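Local coordinates for protein allantoicase (Saccharomyces cerevisiae, PDB 1O59) that hydrolyses allantoate to (S)-ureidoglycolate and urea, a step of allantoin degradation that lets yeast use purines as a secondary nitrogen source, at residues 35-40 with 105-110; 125-130 with 190-195; 272-277 with 289-294; 308-313 with 330-335. All coordinates share one frame; numbering follows the deposited sequence.

Contact 1: residues 35-40 with 105-110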
loop_
_atom_site.group_PDB
_atom_site.type_symbol
_atom_site.label_atom_id
_atom_site.label_comp_id
_atom_site.label_asym_id
_atom_site.label_seq_id
_atom_site.Cartn_x
_atom_site.Cartn_y
_atom_site.Cartn_z
ATOM N N VAL A 35 4.835 0.695 2.839
ATOM C CA VAL A 35 3.590 0.556 2.084
ATOM C C VAL A 35 3.200 1.917 1.503
ATOM O O VAL A 35 3.727 2.945 1.928
ATOM C CB VAL A 35 2.446 0.054 2.990
ATOM C CG1 VAL A 35 2.772 -1.333 3.573
ATOM C CG2 VAL A 35 2.157 1.070 4.122
ATOM N N ASP A 36 2.278 1.915 0.542
ATOM C CA ASP A 36 1.715 3.157 -0.023
ATOM C C ASP A 36 0.711 3.785 0.951
ATOM O O ASP A 36 -0.496 3.429 0.994
ATOM C CB ASP A 36 1.085 2.889 -1.383
ATOM C CG ASP A 36 0.406 4.106 -1.977
ATOM O OD1 ASP A 36 0.783 5.245 -1.590
ATOM O OD2 ASP A 36 -0.510 3.997 -2.848
ATOM N N VAL A 37 1.223 4.737 1.731
ATOM C CA VAL A 37 0.472 5.290 2.837
ATOM C C VAL A 37 -0.571 6.315 2.384
ATOM O O VAL A 37 -1.368 6.762 3.208
ATOM C CB VAL A 37 1.400 5.931 3.892
ATOM C CG1 VAL A 37 2.309 4.878 4.541
ATOM C CG2 VAL A 37 2.227 7.084 3.267
ATOM N N ILE A 38 -0.534 6.709 1.100
ATOM C CA ILE A 38 -1.528 7.627 0.528
ATOM C C ILE A 38 -2.550 6.960 -0.386
ATOM O O ILE A 38 -3.459 7.641 -0.878
ATOM C CB ILE A 38 -0.876 8.799 -0.234
ATOM C CG1 ILE A 38 -0.112 8.302 -1.468
ATOM C CG2 ILE A 38 0.020 9.567 0.707
ATOM C CD1 ILE A 38 0.604 9.382 -2.241
ATOM N N GLY A 39 -2.399 5.655 -0.623
ATOM C CA GLY A 39 -3.369 4.903 -1.423
ATOM C C GLY A 39 -4.757 4.991 -0.813
ATOM O O GLY A 39 -4.895 4.881 0.402
ATOM N N SER A 40 -5.769 5.187 -1.664
ATOM C CA SER A 40 -7.170 5.208 -1.243
ATOM C C SER A 40 -7.644 3.910 -0.592
ATOM O O SER A 40 -8.587 3.912 0.205
ATOM C CB SER A 40 -8.059 5.494 -2.434
ATOM O OG SER A 40 -7.978 4.448 -3.365
ATOM N N ALA A 105 3.752 8.116 9.325
ATOM C CA ALA A 105 4.801 7.297 8.739
ATOM C C ALA A 105 6.108 8.071 8.488
ATOM O O ALA A 105 6.107 9.293 8.297
ATOM C CB ALA A 105 4.294 6.688 7.428
ATOM N N HIS A 106 7.209 7.325 8.478
ATOM C CA HIS A 106 8.506 7.788 7.969
ATOM C C HIS A 106 8.613 7.438 6.463
ATOM O O HIS A 106 8.347 6.304 6.078
ATOM C CB HIS A 106 9.629 7.095 8.738
ATOM C CG HIS A 106 9.706 7.460 10.191
ATOM N ND1 HIS A 106 9.087 6.727 11.178
ATOM C CD2 HIS A 106 10.368 8.452 10.828
ATOM C CE1 HIS A 106 9.355 7.257 12.360
ATOM N NE2 HIS A 106 10.128 8.309 12.173
ATOM N N ILE A 107 8.991 8.392 5.608
ATOM C CA ILE A 107 8.969 8.175 4.132
ATOM C C ILE A 107 10.279 7.668 3.559
ATOM O O ILE A 107 11.343 8.144 3.925
ATOM C CB ILE A 107 8.550 9.469 3.395
ATOM C CG1 ILE A 107 7.238 10.000 3.959
ATOM C CG2 ILE A 107 8.409 9.222 1.905
ATOM C CD1 ILE A 107 6.065 8.951 3.915
ATOM N N ILE A 108 10.194 6.684 2.665
ATOM C CA ILE A 108 11.385 6.116 2.017
ATOM C C ILE A 108 11.442 6.373 0.502
ATOM O O ILE A 108 12.519 6.524 -0.077
ATOM C CB ILE A 108 11.504 4.582 2.309
ATOM C CG1 ILE A 108 12.688 3.985 1.539
ATOM C CG2 ILE A 108 10.214 3.817 1.996
ATOM C CD1 ILE A 108 14.048 4.580 1.968
ATOM N N GLY A 109 10.284 6.407 -0.151
ATOM C CA GLY A 109 10.268 6.547 -1.594
ATOM C C GLY A 109 8.891 6.657 -2.132
ATOM O O GLY A 109 7.952 6.944 -1.387
ATOM N N GLY A 110 8.770 6.417 -3.428
ATOM C CA GLY A 110 7.479 6.547 -4.091
ATOM C C GLY A 110 7.485 6.235 -5.562
ATOM O O GLY A 110 8.497 5.821 -6.128
#
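Val-37 meets Ala-105 and Ile-107 in the N-terminal half of the chain, where 35-40 packs on a strand of the first allantoicase repeat, consistent with the galactose-binding-like beta sandwich of this family. The tight side is a methyl-to-methyl contact: CG1 of Val-37 lies 3.9 Å from CB of Ala-105. A second touch is looser, with CG2 of Val-37 at 4.3 Å from CD1 of Ile-107. One torsion serves both: with chi1 at -64°, CG1 stands beside the backbone N, anti to the carbonyl carbon, and CG2 takes the crowded position between them, so the two methyls diverge toward different partners. All three residues are buried, yet the two segments together bury only 88 Å². No hydrogen bond joins them; both strands instead pair with strand 186-196, through Val-35 to Gly-194 and Val-37 to Leu-192 on the 35-40 side.

The other side of 35-40 is more open. Val-35 and Asp-36 are partly exposed, and their CB atoms point away from 105-110. Asp-36 begins a type I turn that runs to Gly-39 and carries Val-37 at its second position, and the turn is closed by a weak bond from Gly-39 N to Asp-36 O. An Asx turn is added by Ile-38 N, which gives a weak bond of 3.3 Å to Asp-36 OD1, an oxygen that also accepts the backbone N of Leu-192.

Contact 2: residues 125-130 with 190-195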
loop_
_atom_site.group_PDB
_atom_site.type_symbol
_atom_site.label_atom_id
_atom_site.label_comp_id
_atom_site.label_asym_id
_atom_site.label_seq_id
_atom_site.Cartn_x
_atom_site.Cartn_y
_atom_site.Cartn_z
ATOM N N VAL A 125 8.522 17.373 -10.498
ATOM C CA VAL A 125 7.745 17.100 -9.320
ATOM C C VAL A 125 8.666 17.308 -8.117
ATOM O O VAL A 125 9.882 17.062 -8.189
ATOM C CB VAL A 125 7.205 15.645 -9.390
ATOM C CG1 VAL A 125 6.924 15.087 -8.044
ATOM C CG2 VAL A 125 5.915 15.552 -10.265
ATOM N N SER A 126 8.098 17.819 -7.031
ATOM C CA SER A 126 8.729 17.707 -5.718
ATOM C C SER A 126 7.644 17.261 -4.710
ATOM O O SER A 126 6.434 17.343 -4.988
ATOM C CB SER A 126 9.486 18.994 -5.306
ATOM O OG SER A 126 8.641 20.079 -4.953
ATOM N N ILE A 127 8.109 16.730 -3.574
ATOM C CA ILE A 127 7.232 16.291 -2.508
ATOM C C ILE A 127 7.643 16.860 -1.159
ATOM O O ILE A 127 8.820 16.863 -0.784
ATOM C CB ILE A 127 7.176 14.764 -2.448
ATOM C CG1 ILE A 127 6.915 14.177 -3.848
ATOM C CG2 ILE A 127 6.053 14.308 -1.493
ATOM C CD1 ILE A 127 7.163 12.662 -3.944
ATOM N N GLU A 128 6.628 17.354 -0.449
ATOM C CA GLU A 128 6.744 17.850 0.927
ATOM C C GLU A 128 5.798 17.066 1.808
ATOM O O GLU A 128 4.880 16.378 1.314
ATOM C CB GLU A 128 6.383 19.315 0.989
ATOM C CG GLU A 128 7.094 20.165 -0.061
ATOM C CD GLU A 128 6.890 21.667 0.116
ATOM O OE1 GLU A 128 5.978 22.087 0.846
ATOM O OE2 GLU A 128 7.641 22.448 -0.507
ATOM N N ALA A 129 6.045 17.137 3.114
ATOM C CA ALA A 129 5.204 16.448 4.092
ATOM C C ALA A 129 5.037 17.269 5.346
ATOM O O ALA A 129 5.814 18.161 5.630
ATOM C CB ALA A 129 5.779 15.080 4.431
ATOM N N LEU A 130 3.979 16.976 6.083
ATOM C CA LEU A 130 3.855 17.497 7.435
ATOM C C LEU A 130 3.222 16.529 8.444
ATOM O O LEU A 130 2.595 15.520 8.097
ATOM C CB LEU A 130 3.150 18.870 7.437
ATOM C CG LEU A 130 1.643 19.126 7.236
ATOM C CD1 LEU A 130 0.734 18.525 8.347
ATOM C CD2 LEU A 130 1.447 20.647 7.167
ATOM N N PHE A 190 0.134 8.546 -8.194
ATOM C CA PHE A 190 1.156 8.907 -7.187
ATOM C C PHE A 190 1.122 7.965 -5.991
ATOM O O PHE A 190 0.146 7.942 -5.248
ATOM C CB PHE A 190 0.958 10.357 -6.744
ATOM C CG PHE A 190 1.892 10.825 -5.634
ATOM C CD1 PHE A 190 3.250 10.430 -5.587
ATOM C CD2 PHE A 190 1.419 11.707 -4.658
ATOM C CE1 PHE A 190 4.097 10.882 -4.571
ATOM C CE2 PHE A 190 2.271 12.183 -3.662
ATOM C CZ PHE A 190 3.611 11.765 -3.620
ATOM N N ARG A 191 2.175 7.168 -5.835
ATOM C CA ARG A 191 2.341 6.290 -4.677
ATOM C C ARG A 191 3.424 6.860 -3.765
ATOM O O ARG A 191 4.463 7.254 -4.242
ATOM C CB ARG A 191 2.811 4.898 -5.133
ATOM C CG ARG A 191 2.076 4.281 -6.310
ATOM C CD ARG A 191 0.576 4.263 -6.156
ATOM N NE ARG A 191 -0.148 3.512 -7.198
ATOM C CZ ARG A 191 -1.479 3.561 -7.339
ATOM N NH1 ARG A 191 -2.196 4.364 -6.553
ATOM N NH2 ARG A 191 -2.096 2.841 -8.272
ATOM N N LEU A 192 3.206 6.887 -2.462
ATOM C CA LEU A 192 4.276 7.281 -1.547
ATOM C C LEU A 192 4.505 6.220 -0.452
ATOM O O LEU A 192 3.611 5.923 0.357
ATOM C CB LEU A 192 4.022 8.674 -0.937
ATOM C CG LEU A 192 5.291 9.268 -0.312
ATOM C CD1 LEU A 192 6.307 9.779 -1.359
ATOM C CD2 LEU A 192 4.929 10.358 0.637
ATOM N N TYR A 193 5.712 5.645 -0.447
ATOM C CA TYR A 193 6.022 4.538 0.461
ATOM C C TYR A 193 6.594 4.994 1.791
ATOM O O TYR A 193 7.608 5.725 1.824
ATOM C CB TYR A 193 6.936 3.477 -0.223
ATOM C CG TYR A 193 6.258 2.941 -1.458
ATOM C CD1 TYR A 193 5.112 2.157 -1.337
ATOM C CD2 TYR A 193 6.708 3.267 -2.739
ATOM C CE1 TYR A 193 4.438 1.684 -2.453
ATOM C CE2 TYR A 193 6.042 2.802 -3.857
ATOM C CZ TYR A 193 4.898 2.004 -3.699
ATOM O OH TYR A 193 4.185 1.537 -4.762
ATOM N N GLY A 194 5.969 4.542 2.878
ATOM C CA GLY A 194 6.492 4.849 4.210
ATOM C C GLY A 194 6.358 3.717 5.221
ATOM O O GLY A 194 5.534 2.837 5.067
ATOM N N ARG A 195 7.202 3.739 6.245
ATOM C CA ARG A 195 7.171 2.742 7.291
ATOM C C ARG A 195 6.165 3.307 8.257
ATOM O O ARG A 195 6.347 4.403 8.751
ATOM C CB ARG A 195 8.560 2.544 7.939
ATOM C CG ARG A 195 8.767 1.210 8.619
ATOM C CD ARG A 195 7.942 0.987 9.874
ATOM N NE ARG A 195 8.159 -0.364 10.388
ATOM C CZ ARG A 195 7.349 -1.401 10.216
ATOM N NH1 ARG A 195 6.208 -1.278 9.570
ATOM N NH2 ARG A 195 7.693 -2.577 10.721
#
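The phenyl ring of Phe-190 is approached obliquely by Ile-127, whose CD1 sits against the CE1-CZ side of the six-membered ring. That methyl is 3.6 Å from CE1 of Phe-190, and the side chains arrive from opposite directions, each strand sending its residue toward the other. CZ is touched more broadly, since CG1 and CG2 of Ile-127 each lie 4.1 Å from CZ of Phe-190. The ring reaches this place because its CG is anti to the backbone N (chi1 176°). Further along the strand, Leu-192 offers CD1 at 4.0 Å from CD1 of Ile-127. Seen from Ile-127 CD1, the directions to Phe-190 CE1 and Leu-192 CD1 open by about 65°, which places the methyl in the notch between ring and leucine.

With alanine in place of Ile-127 the notch would probably be left unfilled, and the CE1-CZ side of the ring and CD1 of Leu-192 would lose their shared partner.

Other apolar residues continue the packing: Ile-177 touches both Ile-127 and Leu-192, while Ile-38 and Ile-112 lie against Phe-190. Polar neighbours in sequence work apart from this contact, as Glu-128 does in salt bridges to Lys-178 and Lys-180. The closest CA atoms, those of Ile-127 and Leu-192, are 9.5 Å apart, and no hydrogen bond crosses. Strand 124-130 belongs to a five-stranded antiparallel sheet and strand 186-196 to another sheet, so this is packing between two sheets, consistent with the jelly-roll beta sandwich of galactose-binding-like domains.

Contact 3: residues 272-277 with 289-294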
loop_
_atom_site.group_PDB
_atom_site.type_symbol
_atom_site.label_atom_id
_atom_site.label_comp_id
_atom_site.label_asym_id
_atom_site.label_seq_id
_atom_site.Cartn_x
_atom_site.Cartn_y
_atom_site.Cartn_z
ATOM N N GLU A 272 -4.477 -14.443 20.192
ATOM C CA GLU A 272 -5.828 -14.748 20.631
ATOM C C GLU A 272 -6.636 -15.512 19.575
ATOM O O GLU A 272 -7.339 -16.466 19.865
ATOM C CB GLU A 272 -6.540 -13.427 20.923
ATOM C CG GLU A 272 -7.346 -13.438 22.205
ATOM C CD GLU A 272 -8.821 -13.658 21.976
ATOM O OE1 GLU A 272 -9.424 -12.863 21.179
ATOM O OE2 GLU A 272 -9.348 -14.616 22.630
ATOM N N LYS A 273 -6.505 -15.066 18.332
ATOM C CA LYS A 273 -7.522 -15.275 17.330
ATOM C C LYS A 273 -6.922 -14.963 15.972
ATOM O O LYS A 273 -6.323 -13.901 15.778
ATOM C CB LYS A 273 -8.668 -14.302 17.605
ATOM C CG LYS A 273 -10.036 -14.806 17.267
ATOM C CD LYS A 273 -10.989 -13.621 16.951
ATOM C CE LYS A 273 -11.378 -12.722 18.149
ATOM N NZ LYS A 273 -11.431 -11.257 17.760
ATOM N N ILE A 274 -7.068 -15.894 15.039
ATOM C CA ILE A 274 -6.742 -15.636 13.644
ATOM C C ILE A 274 -8.008 -15.730 12.780
ATOM O O ILE A 274 -8.829 -16.615 12.937
ATOM C CB ILE A 274 -5.626 -16.555 13.155
ATOM C CG1 ILE A 274 -4.352 -16.265 13.968
ATOM C CG2 ILE A 274 -5.387 -16.330 11.674
ATOM C CD1 ILE A 274 -3.090 -17.040 13.544
ATOM N N ILE A 275 -8.157 -14.756 11.894
ATOM C CA ILE A 275 -9.308 -14.670 10.997
ATOM C C ILE A 275 -8.849 -14.682 9.537
ATOM O O ILE A 275 -8.042 -13.868 9.128
ATOM C CB ILE A 275 -10.135 -13.394 11.275
ATOM C CG1 ILE A 275 -10.485 -13.284 12.764
ATOM C CG2 ILE A 275 -11.394 -13.402 10.413
ATOM C CD1 ILE A 275 -11.277 -12.017 13.088
ATOM N N VAL A 276 -9.374 -15.625 8.772
ATOM C CA VAL A 276 -9.137 -15.695 7.340
ATOM C C VAL A 276 -10.478 -15.461 6.637
ATOM O O VAL A 276 -11.452 -16.208 6.829
ATOM C CB VAL A 276 -8.513 -17.033 6.976
ATOM C CG1 VAL A 276 -8.256 -17.139 5.507
ATOM C CG2 VAL A 276 -7.228 -17.199 7.701
ATOM N N ASP A 277 -10.506 -14.393 5.843
ATOM C CA ASP A 277 -11.720 -13.882 5.230
ATOM C C ASP A 277 -11.701 -14.052 3.723
ATOM O O ASP A 277 -10.837 -13.495 3.033
ATOM C CB ASP A 277 -11.837 -12.405 5.569
ATOM C CG ASP A 277 -13.183 -11.820 5.234
ATOM O OD1 ASP A 277 -14.099 -12.498 4.671
ATOM O OD2 ASP A 277 -13.415 -10.652 5.573
ATOM N N ILE A 289 -6.852 -24.037 4.061
ATOM C CA ILE A 289 -5.776 -23.104 4.445
ATOM C C ILE A 289 -4.992 -23.625 5.652
ATOM O O ILE A 289 -5.462 -24.455 6.407
ATOM C CB ILE A 289 -6.306 -21.632 4.737
ATOM C CG1 ILE A 289 -7.174 -21.583 5.992
ATOM C CG2 ILE A 289 -7.057 -21.032 3.545
ATOM C CD1 ILE A 289 -6.425 -21.312 7.260
ATOM N N THR A 290 -3.780 -23.114 5.803
ATOM C CA THR A 290 -3.037 -23.222 7.051
ATOM C C THR A 290 -2.432 -21.856 7.364
ATOM O O THR A 290 -2.308 -21.028 6.492
ATOM C CB THR A 290 -1.891 -24.307 6.994
ATOM O OG1 THR A 290 -0.905 -23.944 6.016
ATOM C CG2 THR A 290 -2.384 -25.681 6.563
ATOM N N VAL A 291 -2.057 -21.643 8.612
ATOM C CA VAL A 291 -1.337 -20.460 8.990
ATOM C C VAL A 291 -0.180 -20.905 9.880
ATOM O O VAL A 291 -0.402 -21.618 10.849
ATOM C CB VAL A 291 -2.220 -19.469 9.760
ATOM C CG1 VAL A 291 -1.436 -18.193 10.069
ATOM C CG2 VAL A 291 -3.509 -19.162 8.981
ATOM N N GLU A 292 1.045 -20.521 9.523
ATOM C CA GLU A 292 2.212 -20.736 10.372
ATOM C C GLU A 292 2.729 -19.416 10.840
ATOM O O GLU A 292 2.486 -18.388 10.199
ATOM C CB GLU A 292 3.331 -21.412 9.608
ATOM C CG GLU A 292 2.944 -22.783 9.079
ATOM C CD GLU A 292 3.104 -22.849 7.580
ATOM O OE1 GLU A 292 4.189 -23.389 7.195
ATOM O OE2 GLU A 292 2.177 -22.315 6.833
ATOM N N GLY A 293 3.442 -19.469 11.959
ATOM C CA GLY A 293 4.185 -18.355 12.485
ATOM C C GLY A 293 5.659 -18.680 12.583
ATOM O O GLY A 293 6.063 -19.840 12.601
ATOM N N CYS A 294 6.485 -17.655 12.634
ATOM C CA CYS A 294 7.874 -17.891 12.916
ATOM C C CYS A 294 8.546 -16.681 13.532
ATOM O O CYS A 294 8.069 -15.570 13.383
ATOM C CB CYS A 294 8.582 -18.331 11.643
ATOM S SG CYS A 294 9.747 -17.154 10.994
#
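Two facing sheets of the second allantoicase repeat meet here, where Ile-274 and Val-276 of strand 270-277 pack on Val-291 and Ile-289 of strand 288-294 in the core of a beta sandwich. The short strand axes approach to 9.7 Å and their directions differ by 138°, values that fit layers stacked one on the other rather than strands paired edge to edge. Two pairs set the register, Ile-274 with Val-291 and Val-276 with Ile-289, and each has its CA atoms 8.6 Å apart.

The shortest touch joins CD1 of Ile-274 to CG1 of Val-291, at 4.0 Å. The isoleucine chain is extended at its end (chi2 -176°), which pushes CD1 out from its strand, and the two side chains cross obliquely. At the next pair, CG2 of Val-276 lies 4.2 Å from CD1 of Ile-289. The same CG2 comes within 4.4 Å of CG2 of Val-291, so Val-276 spans two residues of the opposing strand while Val-291 uses one methyl for each of its partners.

Around these four buried residues the layer goes on with Leu-312 against Ile-274, Val-347 against Val-276 and Tyr-326 against Ile-289. Thr-290 and Glu-292 point away from strand 270-277, and Asp-277 forms a salt bridge with Arg-238. Only saturated carbon atoms touch between the segments, and no hydrogen bond crosses; cohesion between them therefore probably rests on shape fit and exclusion of water, with backbone hydrogen bonding directed to neighbours such as Tyr-326, the partner of Ile-274.

Contact 4: residues 308-313 with 330-335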
loop_
_atom_site.group_PDB
_atom_site.type_symbol
_atom_site.label_atom_id
_atom_site.label_comp_id
_atom_site.label_asym_id
_atom_site.label_seq_id
_atom_site.Cartn_x
_atom_site.Cartn_y
_atom_site.Cartn_z
ATOM N N THR A 308 12.297 -20.779 10.343
ATOM C CA THR A 308 11.850 -21.811 11.298
ATOM C C THR A 308 10.329 -21.745 11.662
ATOM O O THR A 308 9.922 -21.174 12.693
ATOM C CB THR A 308 12.697 -21.711 12.537
ATOM O OG1 THR A 308 12.282 -22.720 13.473
ATOM C CG2 THR A 308 12.507 -20.288 13.233
ATOM N N TRP A 309 9.514 -22.369 10.814
ATOM C CA TRP A 309 8.070 -22.192 10.854
ATOM C C TRP A 309 7.340 -23.240 11.669
ATOM O O TRP A 309 7.555 -24.424 11.483
ATOM C CB TRP A 309 7.515 -22.201 9.435
ATOM C CG TRP A 309 7.905 -20.973 8.641
ATOM C CD1 TRP A 309 8.969 -20.851 7.810
ATOM C CD2 TRP A 309 7.235 -19.706 8.617
ATOM N NE1 TRP A 309 9.006 -19.597 7.262
ATOM C CE2 TRP A 309 7.953 -18.869 7.740
ATOM C CE3 TRP A 309 6.105 -19.191 9.254
ATOM C CZ2 TRP A 309 7.585 -17.565 7.478
ATOM C CZ3 TRP A 309 5.739 -17.877 8.997
ATOM C CH2 TRP A 309 6.470 -17.086 8.105
ATOM N N VAL A 310 6.460 -22.774 12.548
ATOM C CA VAL A 310 5.642 -23.610 13.425
ATOM C C VAL A 310 4.171 -23.374 13.119
ATOM O O VAL A 310 3.800 -22.307 12.679
ATOM C CB VAL A 310 5.912 -23.299 14.941
ATOM C CG1 VAL A 310 7.377 -23.443 15.255
ATOM C CG2 VAL A 310 5.437 -21.887 15.348
ATOM N N GLU A 311 3.335 -24.370 13.371
ATOM C CA GLU A 311 1.931 -24.283 13.007
ATOM C C GLU A 311 1.134 -23.415 13.967
ATOM O O GLU A 311 1.280 -23.560 15.175
ATOM C CB GLU A 311 1.326 -25.675 13.008
ATOM C CG GLU A 311 -0.196 -25.727 12.886
ATOM C CD GLU A 311 -0.682 -27.159 12.722
ATOM O OE1 GLU A 311 -0.664 -27.666 11.570
ATOM O OE2 GLU A 311 -1.056 -27.784 13.740
ATOM N N LEU A 312 0.282 -22.538 13.424
ATOM C CA LEU A 312 -0.714 -21.805 14.222
ATOM C C LEU A 312 -2.115 -22.286 13.888
ATOM O O LEU A 312 -2.904 -22.539 14.778
ATOM C CB LEU A 312 -0.628 -20.293 13.983
ATOM C CG LEU A 312 0.696 -19.605 14.283
ATOM C CD1 LEU A 312 0.655 -18.217 13.725
ATOM C CD2 LEU A 312 0.965 -19.609 15.753
ATOM N N VAL A 313 -2.420 -22.377 12.599
ATOM C CA VAL A 313 -3.619 -23.060 12.126
ATOM C C VAL A 313 -3.246 -24.224 11.201
ATOM O O VAL A 313 -2.508 -24.062 10.235
ATOM C CB VAL A 313 -4.602 -22.103 11.429
ATOM C CG1 VAL A 313 -5.833 -22.855 10.961
ATOM C CG2 VAL A 313 -5.004 -20.974 12.375
ATOM N N LYS A 330 -2.792 -18.674 22.346
ATOM C CA LYS A 330 -1.487 -19.267 22.596
ATOM C C LYS A 330 -0.444 -18.193 22.884
ATOM O O LYS A 330 -0.247 -17.255 22.113
ATOM C CB LYS A 330 -1.047 -20.143 21.399
ATOM C CG LYS A 330 -0.259 -21.433 21.819
ATOM C CD LYS A 330 0.037 -22.348 20.606
ATOM N N SER A 331 0.222 -18.348 24.015
ATOM C CA SER A 331 1.366 -17.526 24.338
ATOM C C SER A 331 2.478 -17.993 23.428
ATOM O O SER A 331 2.976 -19.109 23.562
ATOM C CB SER A 331 1.731 -17.677 25.807
ATOM O OG SER A 331 0.561 -17.559 26.589
ATOM N N ILE A 332 2.800 -17.150 22.456
ATOM C CA ILE A 332 3.824 -17.451 21.478
ATOM C C ILE A 332 4.468 -16.180 20.951
ATOM O O ILE A 332 3.798 -15.153 20.777
ATOM C CB ILE A 332 3.239 -18.289 20.316
ATOM C CG1 ILE A 332 4.355 -18.968 19.538
ATOM C CG2 ILE A 332 2.364 -17.453 19.379
ATOM C CD1 ILE A 332 3.858 -20.157 18.826
ATOM N N ARG A 333 5.774 -16.260 20.713
ATOM C CA ARG A 333 6.536 -15.149 20.179
ATOM C C ARG A 333 6.867 -15.367 18.719
ATOM O O ARG A 333 7.759 -16.134 18.386
ATOM C CB ARG A 333 7.801 -14.926 20.985
ATOM C CG ARG A 333 7.561 -14.249 22.341
ATOM C CD ARG A 333 7.265 -15.214 23.497
ATOM N NE ARG A 333 6.641 -14.547 24.646
ATOM C CZ ARG A 333 7.273 -13.740 25.506
ATOM N NH1 ARG A 333 8.566 -13.466 25.351
ATOM N NH2 ARG A 333 6.606 -13.193 26.529
ATOM N N VAL A 334 6.130 -14.683 17.847
ATOM C CA VAL A 334 6.361 -14.777 16.415
ATOM C C VAL A 334 6.391 -13.383 15.818
ATOM O O VAL A 334 5.728 -12.485 16.297
ATOM C CB VAL A 334 5.305 -15.666 15.693
ATOM C CG1 VAL A 334 5.354 -17.107 16.229
ATOM C CG2 VAL A 334 3.926 -15.115 15.824
ATOM N N SER A 335 7.182 -13.237 14.766
ATOM C CA SER A 335 7.422 -11.975 14.093
ATOM C C SER A 335 6.744 -11.923 12.736
ATOM O O SER A 335 6.478 -10.841 12.214
ATOM C CB SER A 335 8.929 -11.810 13.881
ATOM O OG SER A 335 9.445 -12.927 13.178
#
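Val-310 and Ile-332 reach toward each other tip to tip near the margin of the second repeat's beta sandwich, where strand 309-317, outermost in its five-stranded sheet, faces the end of strand 323-331 from the other sheet. CG2 of Val-310 stops 4.2 Å from CD1 of Ile-332. The reach on the Ile-332 side follows from its torsions: CG1 is anti to the backbone N (chi1 -162°), and the chain stays nearly extended beyond it, which carries CD1 toward 308-313.

Leu-312 comes to the same methyl from another direction. Its CB is not aimed straight at 330-335, but the branch turns inward and brings CD2 to 4.3 Å from CD1 of Ile-332. At that CD1 the lines to Val-310 CG2 and Leu-312 CD2 make an angle of about 73°, and the isoleucine tip is thus set into the fork between the two side chains. Burial changes across this fork: Leu-312 is buried, Ile-332 is partly exposed, and Val-310 is open to solvent.

Segment 330-335 carries the chain out of strand 323-331 and on to strand 336-342 in the opposite sheet. No hydrogen bond links it to 308-313, but Ser-268 OG bonds with both Ile-332 O and Val-334 N. On the other side the chain turns a corner at Leu-312 and Val-313. There it forms a classic beta bulge, with the backbone N atoms of both residues directed to the one carbonyl oxygen of Val-291.

Overall arrangement
Contacts 1 and 2 close before contacts 3 and 4 open, and the pairs fall in the two successive halves of the chain, contact 2 in the first allantoicase repeat and contacts 3 and 4 in the second. In the first pair the centres are 6 Å apart and strand 186-196 is common ground: it belongs to contact 2 and hydrogen-bonds with both strands of contact 1. In the second, centres 10 Å apart are joined where strand 288-294 pairs with 309-317, and 270-277 with 323-331. Contacts 2 and 4 have centres 35 Å apart and do not touch. Each repeat has a five-stranded sheet of order 1-2-5-3-4, consistent with one sandwich plan used twice, each with its own core.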